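Local coordinates for protein paraflagellar rod component (Trypanosoma brucei, PDB 2Q0X) that is of unknown function but adopts the alpha/beta hydrolase fold and belongs to the DUF1749 family, at residues 213-216 against 217-220; 202-205 against 206-210. All coordinates share one frame; numbering follows the deposited sequence.

Contact 1 (213-216 against 217-220)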
ATOM      1  N   PHE A 213      10.719  34.903   2.702  1.00 41.81           N
ATOM      2  CA  PHE A 213      10.388  34.646   4.096  1.00 41.86           C
ATOM      3  C   PHE A 213       8.897  34.602   4.397  1.00 41.13           C
ATOM      4  O   PHE A 213       8.490  33.935   5.338  1.00 41.09           O
ATOM      5  CB  PHE A 213      11.136  35.624   4.994  1.00 42.60           C
ATOM      6  CG  PHE A 213      12.635  35.395   5.002  1.00 43.17           C
ATOM      7  CD1 PHE A 213      13.152  34.127   5.198  1.00 43.96           C
ATOM      8  CD2 PHE A 213      13.519  36.445   4.828  1.00 44.33           C
ATOM      9  CE1 PHE A 213      14.523  33.897   5.212  1.00 44.47           C
ATOM     10  CE2 PHE A 213      14.894  36.217   4.844  1.00 44.16           C
ATOM     11  CZ  PHE A 213      15.389  34.947   5.051  1.00 44.01           C
ATOM     12  N   ASP A 214       8.078  35.240   3.573  1.00 40.45           N
ATOM     13  CA  ASP A 214       6.633  35.044   3.679  1.00 40.08           C
ATOM     14  C   ASP A 214       6.220  33.572   3.501  1.00 39.39           C
ATOM     15  O   ASP A 214       5.332  33.095   4.205  1.00 39.53           O
ATOM     16  CB  ASP A 214       5.855  35.968   2.721  1.00 40.40           C
ATOM     17  CG  ASP A 214       6.187  35.741   1.251  1.00 41.24           C
ATOM     18  OD1 ASP A 214       5.307  36.042   0.415  1.00 42.44           O
ATOM     19  OD2 ASP A 214       7.307  35.284   0.920  1.00 42.75           O
ATOM     20  N   VAL A 215       6.870  32.850   2.586  1.00 38.27           N
ATOM     21  CA  VAL A 215       6.550  31.446   2.361  1.00 37.60           C
ATOM     22  C   VAL A 215       6.817  30.617   3.617  1.00 37.00           C
ATOM     23  O   VAL A 215       6.043  29.720   3.942  1.00 36.55           O
ATOM     24  CB  VAL A 215       7.344  30.839   1.177  1.00 37.53           C
ATOM     25  CG1 VAL A 215       7.047  29.364   1.050  1.00 37.46           C
ATOM     26  CG2 VAL A 215       7.006  31.564  -0.117  1.00 37.16           C
ATOM     27  N   LEU A 216       7.896  30.940   4.327  1.00 36.42           N
ATOM     28  CA  LEU A 216       8.271  30.200   5.519  1.00 36.15           C
ATOM     29  C   LEU A 216       7.210  30.265   6.622  1.00 35.96           C
ATOM     30  O   LEU A 216       7.082  29.326   7.402  1.00 35.62           O
ATOM     31  CB  LEU A 216       9.622  30.674   6.055  1.00 36.16           C
ATOM     32  CG  LEU A 216      10.874  30.436   5.206  1.00 35.62           C
ATOM     33  CD1 LEU A 216      12.071  30.949   6.004  1.00 35.00           C
ATOM     34  CD2 LEU A 216      11.052  28.940   4.796  1.00 35.01           C
ATOM     35  N   ARG A 217       6.438  31.351   6.669  1.00 36.15           N
ATOM     36  CA  ARG A 217       5.370  31.492   7.665  1.00 36.53           C
ATOM     37  C   ARG A 217       4.322  30.428   7.471  1.00 36.27           C
ATOM     38  O   ARG A 217       3.730  29.968   8.431  1.00 36.34           O
ATOM     39  CB  ARG A 217       4.670  32.865   7.579  1.00 36.95           C
ATOM     40  CG  ARG A 217       5.551  34.051   7.828  1.00 38.20           C
ATOM     41  CD  ARG A 217       6.215  34.007   9.223  1.00 39.94           C
ATOM     42  NE  ARG A 217       6.888  35.285   9.495  1.00 40.52           N
ATOM     43  CZ  ARG A 217       7.642  35.544  10.563  1.00 40.53           C
ATOM     44  NH1 ARG A 217       7.820  34.660  11.532  1.00 40.64           N
ATOM     45  NH2 ARG A 217       8.193  36.732  10.661  1.00 41.42           N
ATOM     46  N   ARG A 218       4.076  30.081   6.216  1.00 36.27           N
ATOM     47  CA  ARG A 218       3.106  29.061   5.847  1.00 36.63           C
ATOM     48  C   ARG A 218       3.603  27.629   6.054  1.00 35.65           C
ATOM     49  O   ARG A 218       2.799  26.709   6.135  1.00 36.01           O
ATOM     50  CB  ARG A 218       2.699  29.256   4.389  1.00 36.85           C
ATOM     51  CG  ARG A 218       1.881  30.533   4.137  1.00 37.87           C
ATOM     52  CD  ARG A 218       1.799  30.849   2.650  1.00 39.02           C
ATOM     53  NE  ARG A 218       2.693  31.949   2.228  1.00 41.94           N
ATOM     54  CZ  ARG A 218       2.803  32.394   0.970  1.00 42.97           C
ATOM     55  NH1 ARG A 218       2.089  31.836  -0.011  1.00 44.29           N
ATOM     56  NH2 ARG A 218       3.636  33.397   0.676  1.00 42.49           N
ATOM     57  N   SER A 219       4.920  27.445   6.114  1.00 34.80           N
ATOM     58  CA  SER A 219       5.543  26.137   6.307  1.00 33.98           C
ATOM     59  C   SER A 219       6.072  25.996   7.740  1.00 33.86           C
ATOM     60  O   SER A 219       5.317  25.639   8.628  1.00 33.75           O
ATOM     61  CB  SER A 219       6.647  25.885   5.245  1.00 34.02           C
ATOM     62  OG  SER A 219       7.758  26.761   5.361  1.00 32.13           O
ATOM     63  N   VAL A 220       7.350  26.294   7.982  1.00 33.66           N
ATOM     64  CA  VAL A 220       7.916  26.138   9.334  1.00 33.66           C
ATOM     65  C   VAL A 220       7.248  27.049  10.405  1.00 33.82           C
ATOM     66  O   VAL A 220       7.237  26.722  11.601  1.00 33.66           O
ATOM     67  CB  VAL A 220       9.464  26.287   9.343  1.00 33.75           C
ATOM     68  CG1 VAL A 220      10.103  25.141   8.523  1.00 33.40           C
ATOM     69  CG2 VAL A 220       9.909  27.667   8.828  1.00 32.35           C
TER
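The backbone oxygen of D214 is gripped by two donors from the next turn. R217 N bonds to D214 O at 3.2 Å. The second bond is weak: R218 NE reaches D214 O at 3.5 Å, though its hydrogen points fairly straight at the oxygen. The same arginine makes a salt bridge, with R218 NH2 3.1 Å from D214 OD1. The two side chains run side by side in the same direction. Their carboxylate and guanidinium planes are turned 71° apart, so the pair is not a flat two-pronged one. OD1 meets the guanidinium at its edge. The turn about the CG-CD bond of R218 (chi3 -103°) brings its end back toward D214. The other carboxylate oxygen, D214 OD2, accepts a weak bond from V215 N. Each carboxylate oxygen therefore has a partner, one of them only weakly bonded. V215 CG2 lies over one face of the guanidinium, 3.9 Å from R218 NH2. Further along, L216 CB packs on V220 CG2 at 4.1 Å. S219 OG sits near L216 CD2, but its probable hydrogen-bond partner is A203 O in the helix before. L216 also packs against C208, and F213 stacks on the ring of H254. S219 N is held by weak bonds to V215 O, at 3.3 Å, and to L216 O. Bonds from i+3 to i recur from F213 onward, most of them weak, and the chain leaves the helix at S219. The arrangement is that of a short, loosely bonded surface helix with an i to i+4 Asp-Arg salt bridge on its exposed side, here lying beside helix 200-209 of an alpha/beta hydrolase fold.

Contact 2 (202-205 against 206-210); sequences EAVW and NPCIR
W205 and I209 meet through both backbone and side chain, one helical turn apart. Two backbone hydrogen bonds span the contact. I209 N bonds to W205 O and C208 N to V204 O, both at 3.0 Å. R210 N continues the pattern to N206 O, and the helix ends there. P207 has no N-H to give to the turn before. Its ring CD instead lies 3.1 Å from E202 O. Helix 200-209 is kinked at this proline and has a wider pi-type turn at 202-205. It touches helices 213-218 and 241-254 and reaches strand 227-232 of the central sheet: V204 touches L229 and W205 touches L231, as befits a helix packed on the sheet of an alpha/beta hydrolase fold.

The main apolar contact is a CH-pi one. I209 CG1 stands over a face of the W205 indole, 4.2 Å from the centroid of its five-membered ring and 12° off the normal. CG of W205 is swung roughly anti to the backbone N (chi1 -158°), which carries the indole forward along the helix beneath I209. V204 CG1 also packs on C208 SG, at 4.2 Å.

Polar ends of these side chains bond outward. W205 NE1 is bonded to the hydroxyl of Y237, which fixes the rotation of the indole from its N-H. N206 OD1 takes a bond from Q201 NE2, and the E202 carboxylate is held by T199 and Y183, one at each oxygen.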
ATOM      1  N   GLU A 202      10.494  22.641  -1.301  1.00 38.80           N
ATOM      2  CA  GLU A 202       9.563  23.776  -1.387  1.00 38.86           C
ATOM      3  C   GLU A 202       9.331  24.444  -0.021  1.00 38.62           C
ATOM      4  O   GLU A 202       9.239  25.668   0.069  1.00 38.33           O
ATOM      5  CB  GLU A 202       8.222  23.316  -1.970  1.00 39.27           C
ATOM      6  CG  GLU A 202       8.324  22.792  -3.418  1.00 39.97           C
ATOM      7  CD  GLU A 202       8.356  21.282  -3.534  1.00 40.99           C
ATOM      8  OE1 GLU A 202       8.821  20.589  -2.592  1.00 42.20           O
ATOM      9  OE2 GLU A 202       7.928  20.783  -4.599  1.00 40.81           O
ATOM     10  N   ALA A 203       9.257  23.630   1.031  1.00 38.17           N
ATOM     11  CA  ALA A 203       8.950  24.122   2.380  1.00 37.82           C
ATOM     12  C   ALA A 203      10.108  24.900   3.026  1.00 37.81           C
ATOM     13  O   ALA A 203       9.869  25.845   3.759  1.00 36.97           O
ATOM     14  CB  ALA A 203       8.530  22.980   3.267  1.00 37.40           C
ATOM     15  N   VAL A 204      11.356  24.494   2.754  1.00 37.88           N
ATOM     16  CA  VAL A 204      12.506  25.056   3.467  1.00 37.73           C
ATOM     17  C   VAL A 204      13.644  25.530   2.544  1.00 38.00           C
ATOM     18  O   VAL A 204      14.067  26.676   2.625  1.00 38.33           O
ATOM     19  CB  VAL A 204      13.051  24.031   4.499  1.00 37.60           C
ATOM     20  CG1 VAL A 204      14.385  24.473   5.082  1.00 37.56           C
ATOM     21  CG2 VAL A 204      12.041  23.801   5.616  1.00 36.89           C
ATOM     22  N   TRP A 205      14.119  24.664   1.669  1.00 37.93           N
ATOM     23  CA  TRP A 205      15.355  24.915   0.944  1.00 37.73           C
ATOM     24  C   TRP A 205      15.230  26.098  -0.004  1.00 37.88           C
ATOM     25  O   TRP A 205      15.970  27.090   0.115  1.00 37.26           O
ATOM     26  CB  TRP A 205      15.786  23.666   0.168  1.00 37.55           C
ATOM     27  CG  TRP A 205      17.241  23.651  -0.157  1.00 37.10           C
ATOM     28  CD1 TRP A 205      17.799  23.800  -1.375  1.00 36.87           C
ATOM     29  CD2 TRP A 205      18.322  23.487   0.773  1.00 36.87           C
ATOM     30  NE1 TRP A 205      19.169  23.738  -1.278  1.00 37.36           N
ATOM     31  CE2 TRP A 205      19.516  23.547   0.034  1.00 36.86           C
ATOM     32  CE3 TRP A 205      18.392  23.289   2.159  1.00 36.97           C
ATOM     33  CZ2 TRP A 205      20.777  23.417   0.630  1.00 37.24           C
ATOM     34  CZ3 TRP A 205      19.640  23.154   2.758  1.00 36.79           C
ATOM     35  CH2 TRP A 205      20.818  23.215   1.992  1.00 37.31           C
ATOM     36  N   ASN A 206      14.294  25.983  -0.942  1.00 37.85           N
ATOM     37  CA  ASN A 206      14.031  27.062  -1.897  1.00 38.08           C
ATOM     38  C   ASN A 206      13.760  28.420  -1.251  1.00 38.08           C
ATOM     39  O   ASN A 206      14.474  29.378  -1.533  1.00 38.16           O
ATOM     40  CB  ASN A 206      12.902  26.649  -2.865  1.00 38.19           C
ATOM     41  CG  ASN A 206      13.360  25.617  -3.886  1.00 38.36           C
ATOM     42  OD1 ASN A 206      14.553  25.293  -3.982  1.00 38.49           O
ATOM     43  ND2 ASN A 206      12.418  25.110  -4.676  1.00 39.46           N
ATOM     44  N   PRO A 207      12.743  28.522  -0.375  1.00 38.26           N
ATOM     45  CA  PRO A 207      12.495  29.840   0.233  1.00 38.46           C
ATOM     46  C   PRO A 207      13.634  30.395   1.087  1.00 38.75           C
ATOM     47  O   PRO A 207      13.812  31.604   1.131  1.00 38.46           O
ATOM     48  CB  PRO A 207      11.233  29.614   1.074  1.00 38.43           C
ATOM     49  CG  PRO A 207      11.120  28.117   1.227  1.00 37.93           C
ATOM     50  CD  PRO A 207      11.762  27.514   0.063  1.00 38.23           C
ATOM     51  N   CYS A 208      14.400  29.532   1.755  1.00 39.15           N
ATOM     52  CA  CYS A 208      15.517  30.008   2.573  1.00 39.67           C
ATOM     53  C   CYS A 208      16.647  30.548   1.705  1.00 40.11           C
ATOM     54  O   CYS A 208      17.151  31.620   1.959  1.00 39.89           O
ATOM     55  CB  CYS A 208      16.071  28.910   3.483  1.00 39.65           C
ATOM     56  SG  CYS A 208      15.174  28.641   5.008  1.00 39.33           S
ATOM     57  N   ILE A 209      17.056  29.784   0.690  1.00 40.84           N
ATOM     58  CA  ILE A 209      18.106  30.238  -0.247  1.00 41.16           C
ATOM     59  C   ILE A 209      17.678  31.508  -1.011  1.00 41.34           C
ATOM     60  O   ILE A 209      18.511  32.380  -1.303  1.00 41.48           O
ATOM     61  CB  ILE A 209      18.483  29.124  -1.275  1.00 41.37           C
ATOM     62  CG1 ILE A 209      18.961  27.829  -0.577  1.00 41.99           C
ATOM     63  CG2 ILE A 209      19.545  29.619  -2.285  1.00 40.72           C
ATOM     64  CD1 ILE A 209      20.095  28.017   0.417  1.00 42.50           C
ATOM     65  N   ARG A 210      16.389  31.610  -1.332  1.00 41.44           N
ATOM     66  CA  ARG A 210      15.854  32.769  -2.061  1.00 41.69           C
ATOM     67  C   ARG A 210      15.272  33.896  -1.169  1.00 42.04           C
ATOM     68  O   ARG A 210      14.639  34.824  -1.682  1.00 41.92           O
ATOM     69  CB  ARG A 210      14.784  32.304  -3.039  1.00 41.55           C
ATOM     70  CG  ARG A 210      15.354  31.722  -4.301  1.00 41.84           C
ATOM     71  CD  ARG A 210      14.347  30.831  -4.972  1.00 42.17           C
ATOM     72  NE  ARG A 210      14.833  30.383  -6.271  1.00 42.54           N
ATOM     73  CZ  ARG A 210      14.511  29.234  -6.861  1.00 42.26           C
ATOM     74  NH1 ARG A 210      13.686  28.379  -6.276  1.00 42.05           N
ATOM     75  NH2 ARG A 210      15.033  28.947  -8.052  1.00 42.70           N
TER

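Overall arrangement
Contacts 1 and 2 lie on two successive helices, 213-218 and 200-209. Their centres are about 9 Å apart, and each is about 16 Å from the centre of the chain, on the same side of it. The two helices touch directly. S219 OG probably hydrogen-bonds to A203 O, 2.8 Å away. L216 CD2 packs on P207 CG at 3.7 Å, and V220 CG1 meets V204 CG2 at the same distance. Contact 2 is the more buried of the two. Contact 1 is partly buried and carries its charged groups on the outer side. No ligand or active site is identified near either.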